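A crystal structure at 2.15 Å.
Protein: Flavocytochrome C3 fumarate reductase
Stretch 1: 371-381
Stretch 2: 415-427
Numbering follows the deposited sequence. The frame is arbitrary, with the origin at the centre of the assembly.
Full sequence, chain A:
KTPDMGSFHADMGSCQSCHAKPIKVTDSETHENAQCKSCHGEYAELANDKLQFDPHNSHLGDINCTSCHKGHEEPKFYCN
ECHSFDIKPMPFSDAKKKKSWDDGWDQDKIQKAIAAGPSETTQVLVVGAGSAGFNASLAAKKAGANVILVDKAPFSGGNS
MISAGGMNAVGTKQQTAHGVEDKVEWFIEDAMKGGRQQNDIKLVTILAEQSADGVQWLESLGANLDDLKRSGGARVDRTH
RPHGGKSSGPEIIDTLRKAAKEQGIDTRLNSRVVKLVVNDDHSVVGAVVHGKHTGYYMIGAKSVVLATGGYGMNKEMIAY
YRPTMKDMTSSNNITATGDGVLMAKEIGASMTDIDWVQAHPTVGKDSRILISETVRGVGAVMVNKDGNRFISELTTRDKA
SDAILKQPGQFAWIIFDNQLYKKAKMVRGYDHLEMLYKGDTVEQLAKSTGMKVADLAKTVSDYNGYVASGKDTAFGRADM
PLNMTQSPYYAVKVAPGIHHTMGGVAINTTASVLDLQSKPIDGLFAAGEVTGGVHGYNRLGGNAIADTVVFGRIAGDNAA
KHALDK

Stretch 1, residues 371-381: ISETVRGVGAV
Stretch 2 (415-427) IFDNQLYKKAKMV

The two stretches are joined at one end by a short antiparallel β pairing and beyond it by apolar packing of some residues. Val381 and Ile415 form a hydrogen-bonded pair with CA atoms 5.1 Å apart: Val381 N donates to Ile415 O at 3.0 Å, and Ile415 N donates to Val381 O at 2.7 Å. Both residues are extended (phi/psi -102/151 and -128/141), and their β-branched side chains lie on the same face of the sheet, with Val381 CB 3.9 Å from Ile415 CG2.

In the first stretch a helical turn precedes Val381; in the second, helix follows strand and restarts at Lys425 after N-cap Ala424. Ser372 (chi1 t) accepts from Thr374 N through OG at 3.2 Å, a capping bond, and helical residues 374-377 follow. Gly379 ends this turn in a Schellman motif: Gly379 N bonds Arg376 O at 2.9 Å and Ala380 N bonds Val375 O at 3.1 Å. Its phi/psi of 142/-18 calls for glycine, since a CB would jam against the preceding carbonyl O; it would also lie 3.5 Å from Leu420 CD1. Asp417 (chi1 p) caps the helix beginning at Asn418; its OD1 accepts from Gln419 N at 3.0 Å, and its OD2 from Gln419 NE2 at 2.9 Å.

Buried Leu420 (chi1 t) points toward the Schellman turn, its CD1 3.4 Å from Ala380 N and 3.7 Å from Val375 O. Ala380 is small enough to fit closely, its CB 3.2 Å from Ile415 O and 4.0 Å from Phe416 CD2. Val375 (chi1 t) sets CG1 and CG2 each 3.9 Å from Val427 CG2, and CG1 4.2 Å from Phe416 CE2.

At the margin, flexible Met426 (t, t, m) reaches Ser372, SD to CB 3.4 Å, and the long chain of Lys423 brings NZ within 3.2 Å of Val378 CG1. The contact buries 511 Å² in all.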

ATOM      1  N   ILE A 371      11.121  13.604 -22.578  1.00 46.40           N
ATOM      2  CA  ILE A 371      11.849  13.459 -23.888  1.00 44.90           C
ATOM      3  C   ILE A 371      11.292  12.217 -24.544  1.00 43.30           C
ATOM      4  O   ILE A 371      11.369  11.108 -24.037  1.00 40.73           O
ATOM      5  CB  ILE A 371      13.352  13.504 -23.685  1.00 45.96           C
ATOM      6  CG1 ILE A 371      13.707  14.939 -23.230  1.00 49.39           C
ATOM      7  CG2 ILE A 371      14.087  13.285 -25.033  1.00 46.21           C
ATOM      8  CD1 ILE A 371      14.029  14.922 -21.769  1.00 55.11           C
ATOM      9  N   SER A 372      10.539  12.417 -25.615  1.00 41.37           N
ATOM     10  CA  SER A 372       9.939  11.402 -26.392  1.00 40.74           C
ATOM     11  C   SER A 372      10.945  10.294 -26.822  1.00 39.71           C
ATOM     12  O   SER A 372      12.098  10.529 -27.188  1.00 36.11           O
ATOM     13  CB  SER A 372       9.400  12.030 -27.709  1.00 41.30           C
ATOM     14  OG  SER A 372       8.791  10.936 -28.378  1.00 44.09           O
ATOM     15  N   GLU A 373      10.482   9.078 -26.763  1.00 41.16           N
ATOM     16  CA  GLU A 373      11.265   7.883 -27.219  1.00 43.36           C
ATOM     17  C   GLU A 373      11.570   7.986 -28.693  1.00 41.67           C
ATOM     18  O   GLU A 373      12.648   7.533 -29.114  1.00 41.02           O
ATOM     19  CB  GLU A 373      10.503   6.639 -26.785  1.00 43.08           C
ATOM     20  CG  GLU A 373       9.293   6.354 -27.670  1.00 48.00           C
ATOM     21  CD  GLU A 373       8.471   5.232 -27.045  1.00 53.11           C
ATOM     22  OE1 GLU A 373       8.853   4.754 -25.935  1.00 57.18           O
ATOM     23  OE2 GLU A 373       7.463   4.780 -27.585  1.00 55.30           O
ATOM     24  N   THR A 374      10.836   8.791 -29.481  1.00 42.37           N
ATOM     25  CA  THR A 374      11.127   9.017 -30.882  1.00 43.97           C
ATOM     26  C   THR A 374      12.426   9.790 -31.075  1.00 44.37           C
ATOM     27  O   THR A 374      12.975   9.709 -32.217  1.00 43.05           O
ATOM     28  CB  THR A 374       9.990   9.683 -31.655  1.00 47.17           C
ATOM     29  OG1 THR A 374       9.904  11.077 -31.370  1.00 50.90           O
ATOM     30  CG2 THR A 374       8.630   9.064 -31.372  1.00 47.60           C
ATOM     31  N   VAL A 375      12.995  10.446 -30.055  1.00 39.48           N
ATOM     32  CA  VAL A 375      14.322  11.011 -30.166  1.00 37.76           C
ATOM     33  C   VAL A 375      15.363   9.898 -30.424  1.00 41.42           C
ATOM     34  O   VAL A 375      16.194  10.095 -31.333  1.00 37.66           O
ATOM     35  CB  VAL A 375      14.805  11.946 -29.065  1.00 38.42           C
ATOM     36  CG1 VAL A 375      16.147  12.605 -29.367  1.00 35.34           C
ATOM     37  CG2 VAL A 375      13.765  13.096 -28.874  1.00 36.46           C
ATOM     38  N   ARG A 376      15.340   8.815 -29.669  1.00 39.73           N
ATOM     39  CA  ARG A 376      16.125   7.622 -29.901  1.00 39.52           C
ATOM     40  C   ARG A 376      15.645   6.907 -31.186  1.00 40.57           C
ATOM     41  O   ARG A 376      16.483   6.615 -32.041  1.00 39.24           O
ATOM     42  CB  ARG A 376      16.106   6.710 -28.667  1.00 37.95           C
ATOM     43  CG  ARG A 376      16.703   7.380 -27.423  1.00 41.81           C
ATOM     44  CD  ARG A 376      16.480   6.472 -26.200  1.00 40.19           C
ATOM     45  NE  ARG A 376      15.132   6.682 -25.623  1.00 40.24           N
ATOM     46  CZ  ARG A 376      14.287   5.752 -25.283  1.00 40.18           C
ATOM     47  NH1 ARG A 376      14.655   4.492 -25.559  1.00 37.20           N
ATOM     48  NH2 ARG A 376      13.140   5.797 -24.668  1.00 39.64           N
ATOM     49  N   GLY A 377      14.372   6.818 -31.484  1.00 40.17           N
ATOM     50  CA  GLY A 377      13.829   6.131 -32.672  1.00 42.61           C
ATOM     51  C   GLY A 377      14.426   6.686 -33.963  1.00 43.51           C
ATOM     52  O   GLY A 377      14.848   5.992 -34.907  1.00 42.45           O
ATOM     53  N   VAL A 378      14.709   7.997 -33.987  1.00 39.34           N
ATOM     54  CA  VAL A 378      15.092   8.676 -35.200  1.00 39.58           C
ATOM     55  C   VAL A 378      16.578   8.853 -35.193  1.00 35.07           C
ATOM     56  O   VAL A 378      17.182   9.446 -36.112  1.00 33.14           O
ATOM     57  CB  VAL A 378      14.247   9.961 -35.482  1.00 45.67           C
ATOM     58  CG1 VAL A 378      14.664  10.635 -36.795  1.00 49.66           C
ATOM     59  CG2 VAL A 378      12.742   9.792 -35.549  1.00 43.94           C
ATOM     60  N   GLY A 379      17.336   8.310 -34.192  1.00 35.28           N
ATOM     61  CA  GLY A 379      18.765   8.264 -34.309  1.00 31.89           C
ATOM     62  C   GLY A 379      19.658   8.509 -33.124  1.00 34.58           C
ATOM     63  O   GLY A 379      20.867   8.360 -33.207  1.00 34.10           O
ATOM     64  N   ALA A 380      19.075   9.140 -32.031  1.00 33.05           N
ATOM     65  CA  ALA A 380      19.997   9.644 -31.029  1.00 34.70           C
ATOM     66  C   ALA A 380      20.601   8.432 -30.288  1.00 34.60           C
ATOM     67  O   ALA A 380      20.021   7.390 -30.227  1.00 31.86           O
ATOM     68  CB  ALA A 380      19.250  10.517 -30.029  1.00 35.99           C
ATOM     69  N   VAL A 381      21.711   8.692 -29.668  1.00 35.81           N
ATOM     70  CA  VAL A 381      22.479   7.850 -28.816  1.00 40.32           C
ATOM     71  C   VAL A 381      22.217   8.219 -27.323  1.00 40.90           C
ATOM     72  O   VAL A 381      21.953   9.385 -27.077  1.00 38.76           O
ATOM     73  CB  VAL A 381      23.960   8.118 -29.145  1.00 37.66           C
ATOM     74  CG1 VAL A 381      24.973   7.443 -28.226  1.00 37.47           C
ATOM     75  CG2 VAL A 381      24.221   7.655 -30.594  1.00 42.14           C
ATOM     76  N   ILE A 415      21.968  12.116 -26.963  1.00 39.81           N
ATOM     77  CA  ILE A 415      23.044  12.804 -27.731  1.00 40.32           C
ATOM     78  C   ILE A 415      22.855  12.667 -29.231  1.00 38.53           C
ATOM     79  O   ILE A 415      22.209  11.676 -29.545  1.00 35.20           O
ATOM     80  CB  ILE A 415      24.317  12.146 -27.246  1.00 41.45           C
ATOM     81  CG1 ILE A 415      24.730  13.235 -26.255  1.00 37.76           C
ATOM     82  CG2 ILE A 415      25.542  11.448 -27.831  1.00 37.48           C
ATOM     83  CD1 ILE A 415      24.869  12.579 -24.938  1.00 39.26           C
ATOM     84  N   PHE A 416      23.134  13.725 -29.997  1.00 38.18           N
ATOM     85  CA  PHE A 416      22.841  13.643 -31.427  1.00 40.34           C
ATOM     86  C   PHE A 416      23.610  14.773 -32.109  1.00 40.67           C
ATOM     87  O   PHE A 416      24.163  15.611 -31.378  1.00 41.25           O
ATOM     88  CB  PHE A 416      21.375  13.593 -31.829  1.00 40.68           C
ATOM     89  CG  PHE A 416      20.608  14.711 -31.154  1.00 41.23           C
ATOM     90  CD1 PHE A 416      20.604  15.995 -31.687  1.00 39.77           C
ATOM     91  CD2 PHE A 416      19.979  14.449 -29.914  1.00 41.26           C
ATOM     92  CE1 PHE A 416      19.863  16.981 -30.994  1.00 41.72           C
ATOM     93  CE2 PHE A 416      19.239  15.443 -29.254  1.00 39.27           C
ATOM     94  CZ  PHE A 416      19.204  16.713 -29.787  1.00 39.33           C
ATOM     95  N   ASP A 417      23.666  14.771 -33.465  1.00 39.88           N
ATOM     96  CA  ASP A 417      24.472  15.879 -34.059  1.00 41.17           C
ATOM     97  C   ASP A 417      23.507  16.696 -34.861  1.00 39.92           C
ATOM     98  O   ASP A 417      22.288  16.414 -34.773  1.00 37.87           O
ATOM     99  CB  ASP A 417      25.607  15.239 -34.884  1.00 42.21           C
ATOM    100  CG  ASP A 417      25.130  14.643 -36.202  1.00 43.07           C
ATOM    101  OD1 ASP A 417      23.921  14.372 -36.463  1.00 40.77           O
ATOM    102  OD2 ASP A 417      26.032  14.411 -37.067  1.00 46.93           O
ATOM    103  N   ASN A 418      23.874  17.642 -35.707  1.00 43.96           N
ATOM    104  CA  ASN A 418      23.047  18.510 -36.550  1.00 40.43           C
ATOM    105  C   ASN A 418      22.210  17.811 -37.540  1.00 39.89           C
ATOM    106  O   ASN A 418      21.201  18.367 -37.999  1.00 39.09           O
ATOM    107  CB  ASN A 418      23.908  19.570 -37.296  1.00 48.49           C
ATOM    108  CG  ASN A 418      23.315  20.584 -38.243  1.00 54.23           C
ATOM    109  OD1 ASN A 418      23.668  21.714 -38.596  1.00 52.47           O
ATOM    110  ND2 ASN A 418      22.154  20.430 -38.903  1.00 55.56           N
ATOM    111  N   GLN A 419      22.510  16.521 -37.926  1.00 40.35           N
ATOM    112  CA  GLN A 419      21.601  15.849 -38.853  1.00 40.37           C
ATOM    113  C   GLN A 419      20.284  15.580 -38.176  1.00 39.04           C
ATOM    114  O   GLN A 419      19.143  15.636 -38.671  1.00 39.38           O
ATOM    115  CB  GLN A 419      22.200  14.517 -39.463  1.00 39.76           C
ATOM    116  CG  GLN A 419      23.693  14.580 -39.759  1.00 41.98           C
ATOM    117  CD  GLN A 419      24.295  13.197 -40.051  1.00 45.94           C
ATOM    118  OE1 GLN A 419      23.915  12.465 -40.976  1.00 47.84           O
ATOM    119  NE2 GLN A 419      25.149  12.692 -39.189  1.00 44.45           N
ATOM    120  N   LEU A 420      20.381  15.036 -36.907  1.00 38.29           N
ATOM    121  CA  LEU A 420      19.126  14.777 -36.215  1.00 37.45           C
ATOM    122  C   LEU A 420      18.459  16.145 -35.958  1.00 35.92           C
ATOM    123  O   LEU A 420      17.282  16.231 -36.127  1.00 35.07           O
ATOM    124  CB  LEU A 420      19.309  14.075 -34.829  1.00 35.67           C
ATOM    125  CG  LEU A 420      18.040  13.431 -34.286  1.00 38.35           C
ATOM    126  CD1 LEU A 420      18.420  12.140 -33.497  1.00 38.65           C
ATOM    127  CD2 LEU A 420      17.284  14.336 -33.285  1.00 38.09           C
ATOM    128  N   TYR A 421      19.199  17.118 -35.496  1.00 38.28           N
ATOM    129  CA  TYR A 421      18.610  18.420 -35.116  1.00 43.32           C
ATOM    130  C   TYR A 421      17.838  18.953 -36.309  1.00 47.82           C
ATOM    131  O   TYR A 421      16.680  19.343 -36.181  1.00 47.27           O
ATOM    132  CB  TYR A 421      19.668  19.455 -34.743  1.00 41.45           C
ATOM    133  CG  TYR A 421      19.151  20.800 -34.218  1.00 44.09           C
ATOM    134  CD1 TYR A 421      18.875  20.955 -32.855  1.00 41.48           C
ATOM    135  CD2 TYR A 421      19.019  21.908 -35.064  1.00 42.41           C
ATOM    136  CE1 TYR A 421      18.467  22.182 -32.385  1.00 43.87           C
ATOM    137  CE2 TYR A 421      18.586  23.133 -34.631  1.00 43.30           C
ATOM    138  CZ  TYR A 421      18.286  23.249 -33.237  1.00 45.12           C
ATOM    139  OH  TYR A 421      17.899  24.454 -32.705  1.00 44.01           O
ATOM    140  N   LYS A 422      18.525  18.891 -37.490  1.00 47.89           N
ATOM    141  CA  LYS A 422      17.891  19.470 -38.685  1.00 49.47           C
ATOM    142  C   LYS A 422      16.713  18.644 -39.122  1.00 49.23           C
ATOM    143  O   LYS A 422      15.871  19.249 -39.738  1.00 47.02           O
ATOM    144  CB  LYS A 422      18.779  19.620 -39.926  1.00 50.95           C
ATOM    145  CG  LYS A 422      19.604  20.865 -39.922  1.00 54.18           C
ATOM    146  CD  LYS A 422      20.356  21.146 -41.204  1.00 60.05           C
ATOM    147  CE  LYS A 422      21.153  19.948 -41.702  1.00 63.30           C
ATOM    148  NZ  LYS A 422      22.072  20.288 -42.833  1.00 64.37           N
ATOM    149  N   LYS A 423      16.548  17.387 -38.767  1.00 50.34           N
ATOM    150  CA  LYS A 423      15.431  16.575 -39.256  1.00 51.64           C
ATOM    151  C   LYS A 423      14.269  16.424 -38.283  1.00 48.62           C
ATOM    152  O   LYS A 423      13.307  15.665 -38.523  1.00 44.45           O
ATOM    153  CB  LYS A 423      15.951  15.113 -39.380  1.00 54.59           C
ATOM    154  CG  LYS A 423      15.041  14.193 -40.164  1.00 61.70           C
ATOM    155  CD  LYS A 423      14.711  12.880 -39.440  1.00 65.64           C
ATOM    156  CE  LYS A 423      13.622  12.069 -40.123  1.00 68.06           C
ATOM    157  NZ  LYS A 423      12.653  11.380 -39.216  1.00 67.18           N
ATOM    158  N   ALA A 424      14.432  16.982 -37.061  1.00 43.81           N
ATOM    159  CA  ALA A 424      13.360  16.709 -36.066  1.00 42.66           C
ATOM    160  C   ALA A 424      13.064  18.014 -35.291  1.00 42.55           C
ATOM    161  O   ALA A 424      13.821  18.430 -34.418  1.00 37.77           O
ATOM    162  CB  ALA A 424      13.831  15.687 -35.081  1.00 39.27           C
ATOM    163  N   LYS A 425      12.019  18.669 -35.716  1.00 41.57           N
ATOM    164  CA  LYS A 425      11.479  19.889 -35.130  1.00 42.68           C
ATOM    165  C   LYS A 425      11.122  19.685 -33.638  1.00 42.91           C
ATOM    166  O   LYS A 425      11.408  20.581 -32.852  1.00 41.89           O
ATOM    167  CB  LYS A 425      10.262  20.239 -35.963  1.00 41.54           C
ATOM    168  CG  LYS A 425       9.052  19.319 -35.739  1.00 44.15           C
ATOM    169  CD  LYS A 425       7.969  19.758 -36.728  1.00 46.90           C
ATOM    170  CE  LYS A 425       6.615  19.154 -36.353  1.00 51.15           C
ATOM    171  NZ  LYS A 425       6.644  17.756 -36.868  1.00 55.31           N
ATOM    172  N   MET A 426      10.764  18.464 -33.217  1.00 40.37           N
ATOM    173  CA  MET A 426      10.673  18.181 -31.767  1.00 43.12           C
ATOM    174  C   MET A 426      11.920  18.481 -30.999  1.00 41.62           C
ATOM    175  O   MET A 426      11.907  19.227 -30.011  1.00 41.95           O
ATOM    176  CB  MET A 426      10.257  16.724 -31.570  1.00 46.57           C
ATOM    177  CG  MET A 426      10.332  16.255 -30.121  1.00 50.84           C
ATOM    178  SD  MET A 426       9.965  14.489 -30.007  1.00 51.77           S
ATOM    179  CE  MET A 426       8.390  14.373 -30.838  1.00 53.21           C
ATOM    180  N   VAL A 427      13.131  18.286 -31.449  1.00 40.22           N
ATOM    181  CA  VAL A 427      14.326  18.533 -30.647  1.00 42.03           C
ATOM    182  C   VAL A 427      14.688  19.997 -30.746  1.00 43.06           C
ATOM    183  O   VAL A 427      15.353  20.595 -29.846  1.00 41.67           O
ATOM    184  CB  VAL A 427      15.338  17.573 -31.352  1.00 47.60           C
ATOM    185  CG1 VAL A 427      16.710  18.133 -31.385  1.00 47.46           C
ATOM    186  CG2 VAL A 427      15.167  16.103 -30.881  1.00 44.29           C
TER